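Local coordinates for protein exopolygalacturonase (Yersinia enterocolitica, PDB 2UVF) that hydrolyses pectic polygalacturonate as a family 28 exopolygalacturonase, probably releasing digalacturonate from the chain end in the periplasm, at residues D462-G474 / V496-Y510. Residues are numbered along the deposited sequence; the frame is centred on the assembly and turned at random. Where two conformers were deposited one is given.
Sequences DIGLRAKSTSTIG and VMTLDYADSNANIDY
Ala-467 is held through both ends of its backbone: its N donates to Val-496 O at 2.8 Å, and its O accepts the N-H of Thr-498. That same oxygen also receives a CA-H...O contact from Met-497 CA. Strands 466-470 and 496-500 run parallel, 5° apart, and Leu-465 O and Ser-469 N continue the pairing to Val-496 N and Thr-498 O. On the face of Arg-466, Val-496 and Thr-498, the bent arginine chain runs alongside Val-496, pointing the same way. With CG anti to the backbone N (chi1 172°), its CD packs against Val-496 CB. Arg-466 has two conformers; in one, and so only tentatively, NH1 makes a weak, bent bond of 2.7 Å to Thr-498 OG1, at the edge of the guanidinium, and Lys-468 CB sits above the guanidinium rim. The rest of the lysine leads away from strand 496-500 toward the bound galacturonate. On the opposite face of the two strands, Ala-467 CB touches Met-497 CG at 4.2 Å, and Phe-522 of strand 518-532 packs on both. Farther along, Asp-500 N makes a weak bond to Ser-469 O, Ser-471 N reaches Asp-500 O at 3.3 Å from well above the carbonyl plane, and Ser-471 OG lies in plane at the edge of the Tyr-501 ring. Thr-472 and Ile-508 meet tip to tip, Thr-472 OG1 lying 3.6 Å from Ile-508 CD1 and also sharing a hydrogen bond with Thr-470 OG1. Ile-473 CG1 lies against the Tyr-510 hydroxyl, and together these contacts bring segment 501-510 alongside the 471-473 turn. Parallel strands stacked from successive coils, with loops extending from their ends beside the sugar pocket, are the hallmark of the right-handed parallel beta-helix of family 28 glycoside hydrolases.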
ATOM      1  N   ASP A 462       7.784  -2.613 -11.078  1.00 20.17           N
ATOM      2  CA  ASP A 462       9.246  -2.632 -11.189  1.00 20.78           C
ATOM      3  C   ASP A 462       9.848  -3.832 -10.441  1.00 21.66           C
ATOM      4  O   ASP A 462      10.738  -4.524 -10.955  1.00 21.96           O
ATOM      5  CB  ASP A 462       9.873  -1.319 -10.675  1.00 19.98           C
ATOM      6  CG  ASP A 462       9.699  -0.161 -11.637  1.00 22.24           C
ATOM      7  OD1 ASP A 462       9.060  -0.350 -12.685  1.00 23.48           O
ATOM      8  OD2 ASP A 462      10.198   0.949 -11.345  1.00 23.50           O
ATOM      9  N   ILE A 463       9.363  -4.056  -9.221  1.00 22.04           N
ATOM     10  CA  ILE A 463       9.972  -4.979  -8.286  1.00 23.34           C
ATOM     11  C   ILE A 463       8.843  -5.614  -7.490  1.00 23.78           C
ATOM     12  O   ILE A 463       7.859  -4.951  -7.202  1.00 24.74           O
ATOM     13  CB  ILE A 463      11.051  -4.239  -7.365  1.00 22.63           C
ATOM     14  CG1 ILE A 463      12.200  -3.685  -8.222  1.00 23.51           C
ATOM     15  CG2 ILE A 463      11.616  -5.167  -6.293  1.00 24.86           C
ATOM     16  CD1 ILE A 463      13.127  -2.668  -7.543  1.00 23.23           C
ATOM     17  N   GLY A 464       8.969  -6.898  -7.153  1.00 24.38           N
ATOM     18  CA  GLY A 464       8.026  -7.530  -6.221  1.00 25.08           C
ATOM     19  C   GLY A 464       8.267  -7.124  -4.767  1.00 25.70           C
ATOM     20  O   GLY A 464       7.436  -6.490  -4.134  1.00 25.93           O
ATOM     21  N   LEU A 465       9.418  -7.497  -4.238  1.00 26.19           N
ATOM     22  CA  LEU A 465       9.749  -7.218  -2.865  1.00 27.26           C
ATOM     23  C   LEU A 465      11.018  -6.392  -2.862  1.00 27.91           C
ATOM     24  O   LEU A 465      12.053  -6.826  -3.380  1.00 28.16           O
ATOM     25  CB  LEU A 465       9.903  -8.518  -2.063  1.00 27.00           C
ATOM     26  CG  LEU A 465      10.327  -8.421  -0.600  1.00 27.88           C
ATOM     27  CD1 LEU A 465       9.407  -7.524   0.208  1.00 27.81           C
ATOM     28  CD2 LEU A 465      10.393  -9.825   0.025  1.00 27.27           C
ATOM     29  N   ARG A 466      10.933  -5.182  -2.309  0.50 28.45           N
ATOM     30  CA  ARG A 466      12.057  -4.243  -2.276  0.50 29.14           C
ATOM     31  C   ARG A 466      12.363  -3.829  -0.834  0.50 29.65           C
ATOM     32  O   ARG A 466      11.530  -3.243  -0.162  0.50 29.51           O
ATOM     33  CB  ARG A 466      11.771  -3.011  -3.163  0.50 28.85           C
ATOM     34  CG  ARG A 466      12.791  -1.838  -3.075  0.50 29.16           C
ATOM     35  CD  ARG A 466      14.204  -2.198  -3.559  0.50 29.61           C
ATOM     36  NE  ARG A 466      14.873  -1.062  -4.208  0.50 31.86           N
ATOM     37  CZ  ARG A 466      16.184  -0.816  -4.165  0.50 31.22           C
ATOM     38  NH1 ARG A 466      16.998  -1.607  -3.475  0.50 30.35           N
ATOM     39  NH2 ARG A 466      16.683   0.244  -4.796  0.50 31.19           N
ATOM     40  N   ALA A 467      13.563  -4.168  -0.377  1.00 30.16           N
ATOM     41  CA  ALA A 467      14.017  -3.892   0.993  1.00 31.28           C
ATOM     42  C   ALA A 467      15.274  -3.063   0.892  1.00 32.70           C
ATOM     43  O   ALA A 467      16.321  -3.539   0.430  1.00 32.52           O
ATOM     44  CB  ALA A 467      14.260  -5.195   1.817  1.00 30.80           C
ATOM     45  N   LYS A 468      15.146  -1.803   1.292  1.00 34.78           N
ATOM     46  CA  LYS A 468      16.210  -0.802   1.152  1.00 37.09           C
ATOM     47  C   LYS A 468      16.502  -0.136   2.487  1.00 38.03           C
ATOM     48  O   LYS A 468      15.586   0.150   3.249  1.00 37.78           O
ATOM     49  CB  LYS A 468      15.841   0.252   0.087  1.00 37.02           C
ATOM     50  CG  LYS A 468      14.347   0.288  -0.267  1.00 37.76           C
ATOM     51  CD  LYS A 468      13.771   1.699  -0.369  1.00 38.56           C
ATOM     52  CE  LYS A 468      13.670   2.223  -1.785  1.00 38.75           C
ATOM     53  NZ  LYS A 468      12.562   3.243  -1.881  1.00 41.28           N
ATOM     54  N   SER A 469      17.783   0.086   2.775  1.00 39.84           N
ATOM     55  CA  SER A 469      18.187   0.897   3.931  1.00 41.39           C
ATOM     56  C   SER A 469      19.584   1.448   3.704  1.00 43.08           C
ATOM     57  O   SER A 469      20.156   1.245   2.627  1.00 43.47           O
ATOM     58  CB  SER A 469      18.147   0.084   5.225  1.00 41.22           C
ATOM     59  OG  SER A 469      18.200   0.928   6.359  1.00 39.55           O
ATOM     60  N   THR A 470      20.092   2.198   4.687  1.00 44.79           N
ATOM     61  CA  THR A 470      21.540   2.468   4.824  1.00 46.45           C
ATOM     62  C   THR A 470      21.951   2.216   6.275  1.00 47.08           C
ATOM     63  O   THR A 470      21.095   2.108   7.158  1.00 47.24           O
ATOM     64  CB  THR A 470      21.997   3.898   4.341  1.00 46.39           C
ATOM     65  OG1 THR A 470      21.509   4.917   5.226  1.00 47.82           O
ATOM     66  CG2 THR A 470      21.534   4.200   2.909  1.00 47.76           C
ATOM     67  N   SER A 471      23.257   2.103   6.510  1.00 48.18           N
ATOM     68  CA  SER A 471      23.806   1.889   7.847  1.00 49.23           C
ATOM     69  C   SER A 471      23.526   3.042   8.823  1.00 49.66           C
ATOM     70  O   SER A 471      23.356   2.809  10.027  1.00 49.95           O
ATOM     71  CB  SER A 471      25.315   1.619   7.763  1.00 49.31           C
ATOM     72  OG  SER A 471      25.877   1.371   9.040  1.00 50.43           O
ATOM     73  N   THR A 472      23.469   4.273   8.306  1.00 50.29           N
ATOM     74  CA  THR A 472      23.150   5.450   9.137  1.00 50.57           C
ATOM     75  C   THR A 472      21.692   5.510   9.619  1.00 50.05           C
ATOM     76  O   THR A 472      21.423   6.063  10.690  1.00 50.62           O
ATOM     77  CB  THR A 472      23.535   6.802   8.467  1.00 50.87           C
ATOM     78  OG1 THR A 472      22.953   6.901   7.158  1.00 52.06           O
ATOM     79  CG2 THR A 472      25.052   6.946   8.368  1.00 51.60           C
ATOM     80  N   ILE A 473      20.765   4.942   8.849  1.00 49.25           N
ATOM     81  CA  ILE A 473      19.342   4.913   9.239  1.00 48.11           C
ATOM     82  C   ILE A 473      19.078   3.978  10.431  1.00 47.78           C
ATOM     83  O   ILE A 473      18.198   4.237  11.267  1.00 47.71           O
ATOM     84  CB  ILE A 473      18.415   4.592   8.034  1.00 48.22           C
ATOM     85  CG1 ILE A 473      18.389   5.784   7.076  1.00 47.08           C
ATOM     86  CG2 ILE A 473      16.993   4.290   8.508  1.00 47.78           C
ATOM     87  CD1 ILE A 473      18.023   5.459   5.661  1.00 46.71           C
ATOM     88  N   GLY A 474      19.848   2.900  10.514  1.00 47.04           N
ATOM     89  CA  GLY A 474      19.702   1.945  11.603  1.00 46.41           C
ATOM     90  C   GLY A 474      18.418   1.156  11.480  1.00 45.89           C
ATOM     91  O   GLY A 474      17.734   1.222  10.449  1.00 45.80           O
ATOM     92  N   VAL A 496      14.863  -7.311  -4.123  1.00 40.61           N
ATOM     93  CA  VAL A 496      16.093  -6.594  -3.753  1.00 42.32           C
ATOM     94  C   VAL A 496      16.141  -6.353  -2.246  1.00 43.32           C
ATOM     95  O   VAL A 496      15.123  -6.111  -1.599  1.00 43.25           O
ATOM     96  CB  VAL A 496      16.279  -5.251  -4.508  1.00 42.06           C
ATOM     97  CG1 VAL A 496      17.711  -4.755  -4.370  1.00 41.67           C
ATOM     98  CG2 VAL A 496      15.952  -5.407  -5.962  1.00 42.80           C
ATOM     99  N   MET A 497      17.343  -6.484  -1.699  1.00 45.33           N
ATOM    100  CA  MET A 497      17.650  -6.205  -0.310  1.00 46.80           C
ATOM    101  C   MET A 497      19.004  -5.500  -0.336  1.00 48.85           C
ATOM    102  O   MET A 497      20.044  -6.157  -0.372  1.00 48.97           O
ATOM    103  CB  MET A 497      17.765  -7.499   0.484  1.00 46.41           C
ATOM    104  CG  MET A 497      16.568  -8.429   0.410  1.00 46.27           C
ATOM    105  SD  MET A 497      16.775  -9.837   1.523  1.00 46.07           S
ATOM    106  CE  MET A 497      16.709  -9.061   3.122  1.00 44.29           C
ATOM    107  N   THR A 498      18.998  -4.170  -0.370  1.00 51.33           N
ATOM    108  CA  THR A 498      20.246  -3.407  -0.342  1.00 53.94           C
ATOM    109  C   THR A 498      20.452  -2.747   1.008  1.00 55.94           C
ATOM    110  O   THR A 498      19.489  -2.312   1.644  1.00 55.73           O
ATOM    111  CB  THR A 498      20.349  -2.361  -1.466  1.00 53.45           C
ATOM    112  OG1 THR A 498      19.060  -1.789  -1.726  1.00 54.78           O
ATOM    113  CG2 THR A 498      20.866  -3.002  -2.733  1.00 54.00           C
ATOM    114  N   LEU A 499      21.715  -2.716   1.440  1.00 59.15           N
ATOM    115  CA  LEU A 499      22.138  -2.119   2.714  1.00 62.35           C
ATOM    116  C   LEU A 499      23.413  -1.323   2.452  1.00 64.58           C
ATOM    117  O   LEU A 499      24.497  -1.897   2.274  1.00 65.07           O
ATOM    118  CB  LEU A 499      22.400  -3.205   3.761  1.00 62.05           C
ATOM    119  CG  LEU A 499      22.010  -3.005   5.228  1.00 62.96           C
ATOM    120  CD1 LEU A 499      22.304  -4.280   6.009  1.00 63.13           C
ATOM    121  CD2 LEU A 499      22.696  -1.802   5.872  1.00 63.08           C
ATOM    122  N   ASP A 500      23.283  -0.001   2.420  1.00 67.36           N
ATOM    123  CA  ASP A 500      24.394   0.854   2.012  1.00 70.25           C
ATOM    124  C   ASP A 500      25.076   1.598   3.205  1.00 71.85           C
ATOM    125  O   ASP A 500      24.642   2.691   3.595  1.00 72.03           O
ATOM    126  CB  ASP A 500      23.943   1.817   0.880  1.00 70.12           C
ATOM    127  CG  ASP A 500      23.076   1.122  -0.210  1.00 70.88           C
ATOM    128  OD1 ASP A 500      22.241   0.253   0.127  1.00 70.72           O
ATOM    129  OD2 ASP A 500      23.209   1.461  -1.414  1.00 70.99           O
ATOM    130  N   TYR A 501      26.129   0.973   3.773  1.00 73.89           N
ATOM    131  CA  TYR A 501      26.954   1.509   4.892  1.00 75.64           C
ATOM    132  C   TYR A 501      27.729   2.776   4.597  1.00 77.04           C
ATOM    133  O   TYR A 501      28.406   2.854   3.588  1.00 77.35           O
ATOM    134  CB  TYR A 501      27.958   0.471   5.425  1.00 75.85           C
ATOM    135  CG  TYR A 501      29.062   1.030   6.371  1.00 76.34           C
ATOM    136  CD1 TYR A 501      28.810   1.254   7.711  1.00 76.76           C
ATOM    137  CD2 TYR A 501      30.342   1.302   5.922  1.00 76.56           C
ATOM    138  CE1 TYR A 501      29.767   1.752   8.556  1.00 76.75           C
ATOM    139  CE2 TYR A 501      31.307   1.787   6.770  1.00 76.67           C
ATOM    140  CZ  TYR A 501      31.011   2.009   8.094  1.00 76.54           C
ATOM    141  OH  TYR A 501      31.960   2.486   8.962  1.00 76.07           O
ATOM    142  N   ALA A 502      27.672   3.747   5.505  1.00 20.00           N
ATOM    143  CA  ALA A 502      28.061   5.127   5.187  1.00 20.00           C
ATOM    144  C   ALA A 502      29.446   5.513   5.684  1.00 20.00           C
ATOM    145  O   ALA A 502      30.426   4.811   5.465  1.00 20.00           O
ATOM    146  CB  ALA A 502      27.070   6.080   5.728  1.00 20.00           C
ATOM    147  N   ASP A 503      29.503   6.650   6.364  1.00 82.21           N
ATOM    148  CA  ASP A 503      28.779   6.794   7.608  1.00 83.28           C
ATOM    149  C   ASP A 503      28.939   8.219   8.127  1.00 83.76           C
ATOM    150  O   ASP A 503      27.980   8.884   8.444  1.00 83.98           O
ATOM    151  CB  ASP A 503      29.309   5.760   8.622  1.00 83.43           C
ATOM    152  CG  ASP A 503      28.197   5.012   9.356  1.00 83.97           C
ATOM    153  OD1 ASP A 503      27.316   5.681   9.953  1.00 84.45           O
ATOM    154  OD2 ASP A 503      28.240   3.761   9.370  1.00 83.79           O
ATOM    155  N   SER A 504      30.179   8.664   8.175  1.00 84.31           N
ATOM    156  CA  SER A 504      30.596  10.008   8.637  1.00 84.78           C
ATOM    157  C   SER A 504      31.997  10.473   8.140  1.00 85.05           C
ATOM    158  O   SER A 504      32.944  10.509   8.929  1.00 85.09           O
ATOM    159  CB  SER A 504      30.451  10.164  10.170  1.00 84.78           C
ATOM    160  OG  SER A 504      31.476   9.485  10.883  1.00 84.63           O
ATOM    161  N   ASN A 505      32.149  10.860   6.863  1.00 85.44           N
ATOM    162  CA  ASN A 505      31.102  10.911   5.808  1.00 85.77           C
ATOM    163  C   ASN A 505      29.762  11.527   6.273  1.00 85.87           C
ATOM    164  O   ASN A 505      28.680  10.951   6.084  1.00 85.91           O
ATOM    165  CB  ASN A 505      30.941   9.532   5.128  1.00 85.73           C
ATOM    166  CG  ASN A 505      32.294   8.873   4.803  1.00 86.01           C
ATOM    167  OD1 ASN A 505      32.611   7.789   5.309  1.00 86.12           O
ATOM    168  ND2 ASN A 505      33.099   9.540   3.973  1.00 85.82           N
ATOM    169  N   ALA A 506      29.871  12.732   6.840  1.00 85.95           N
ATOM    170  CA  ALA A 506      28.888  13.284   7.792  1.00 85.92           C
ATOM    171  C   ALA A 506      27.481  13.639   7.291  1.00 85.74           C
ATOM    172  O   ALA A 506      26.593  13.887   8.115  1.00 85.76           O
ATOM    173  CB  ALA A 506      29.502  14.489   8.539  1.00 86.05           C
ATOM    174  N   ASN A 507      27.280  13.662   5.968  1.00 85.46           N
ATOM    175  CA  ASN A 507      26.042  14.191   5.350  1.00 85.10           C
ATOM    176  C   ASN A 507      24.717  13.531   5.794  1.00 84.77           C
ATOM    177  O   ASN A 507      24.094  12.770   5.036  1.00 84.76           O
ATOM    178  CB  ASN A 507      26.167  14.215   3.816  1.00 85.15           C
ATOM    179  CG  ASN A 507      27.097  15.316   3.326  1.00 85.32           C
ATOM    180  OD1 ASN A 507      28.177  15.043   2.798  1.00 84.94           O
ATOM    181  ND2 ASN A 507      26.684  16.570   3.510  1.00 85.28           N
ATOM    182  N   ILE A 508      24.299  13.853   7.023  1.00 84.11           N
ATOM    183  CA  ILE A 508      23.103  13.276   7.656  1.00 83.44           C
ATOM    184  C   ILE A 508      22.217  14.383   8.274  1.00 82.92           C
ATOM    185  O   ILE A 508      22.697  15.194   9.080  1.00 82.76           O
ATOM    186  CB  ILE A 508      23.484  12.215   8.751  1.00 83.52           C
ATOM    187  CG1 ILE A 508      24.594  11.249   8.285  1.00 83.48           C
ATOM    188  CG2 ILE A 508      22.265  11.446   9.203  1.00 83.22           C
ATOM    189  CD1 ILE A 508      24.216  10.289   7.143  1.00 83.88           C
ATOM    190  N   ASP A 509      20.932  14.399   7.900  1.00 82.01           N
ATOM    191  CA  ASP A 509      19.973  15.441   8.331  1.00 81.11           C
ATOM    192  C   ASP A 509      19.363  15.188   9.729  1.00 80.27           C
ATOM    193  O   ASP A 509      18.675  16.048  10.288  1.00 80.02           O
ATOM    194  CB  ASP A 509      18.842  15.595   7.295  1.00 81.21           C
ATOM    195  CG  ASP A 509      19.270  15.214   5.877  1.00 81.62           C
ATOM    196  OD1 ASP A 509      20.396  15.578   5.462  1.00 81.92           O
ATOM    197  OD2 ASP A 509      18.467  14.556   5.175  1.00 81.40           O
ATOM    198  N   TYR A 510      19.621  13.996  10.262  1.00 79.25           N
ATOM    199  CA  TYR A 510      19.115  13.515  11.552  1.00 78.26           C
ATOM    200  C   TYR A 510      20.347  12.950  12.267  1.00 77.47           C
ATOM    201  O   TYR A 510      21.365  12.733  11.615  1.00 77.44           O
ATOM    202  CB  TYR A 510      18.075  12.401  11.314  1.00 78.25           C
ATOM    203  CG  TYR A 510      18.513  11.399  10.251  1.00 78.33           C
ATOM    204  CD1 TYR A 510      19.366  10.336  10.568  1.00 78.25           C
ATOM    205  CD2 TYR A 510      18.101  11.534   8.920  1.00 78.30           C
ATOM    206  CE1 TYR A 510      19.791   9.430   9.592  1.00 78.14           C
ATOM    207  CE2 TYR A 510      18.520  10.631   7.939  1.00 78.09           C
ATOM    208  CZ  TYR A 510      19.364   9.587   8.283  1.00 78.20           C
ATOM    209  OH  TYR A 510      19.784   8.699   7.320  1.00 78.47           O
TER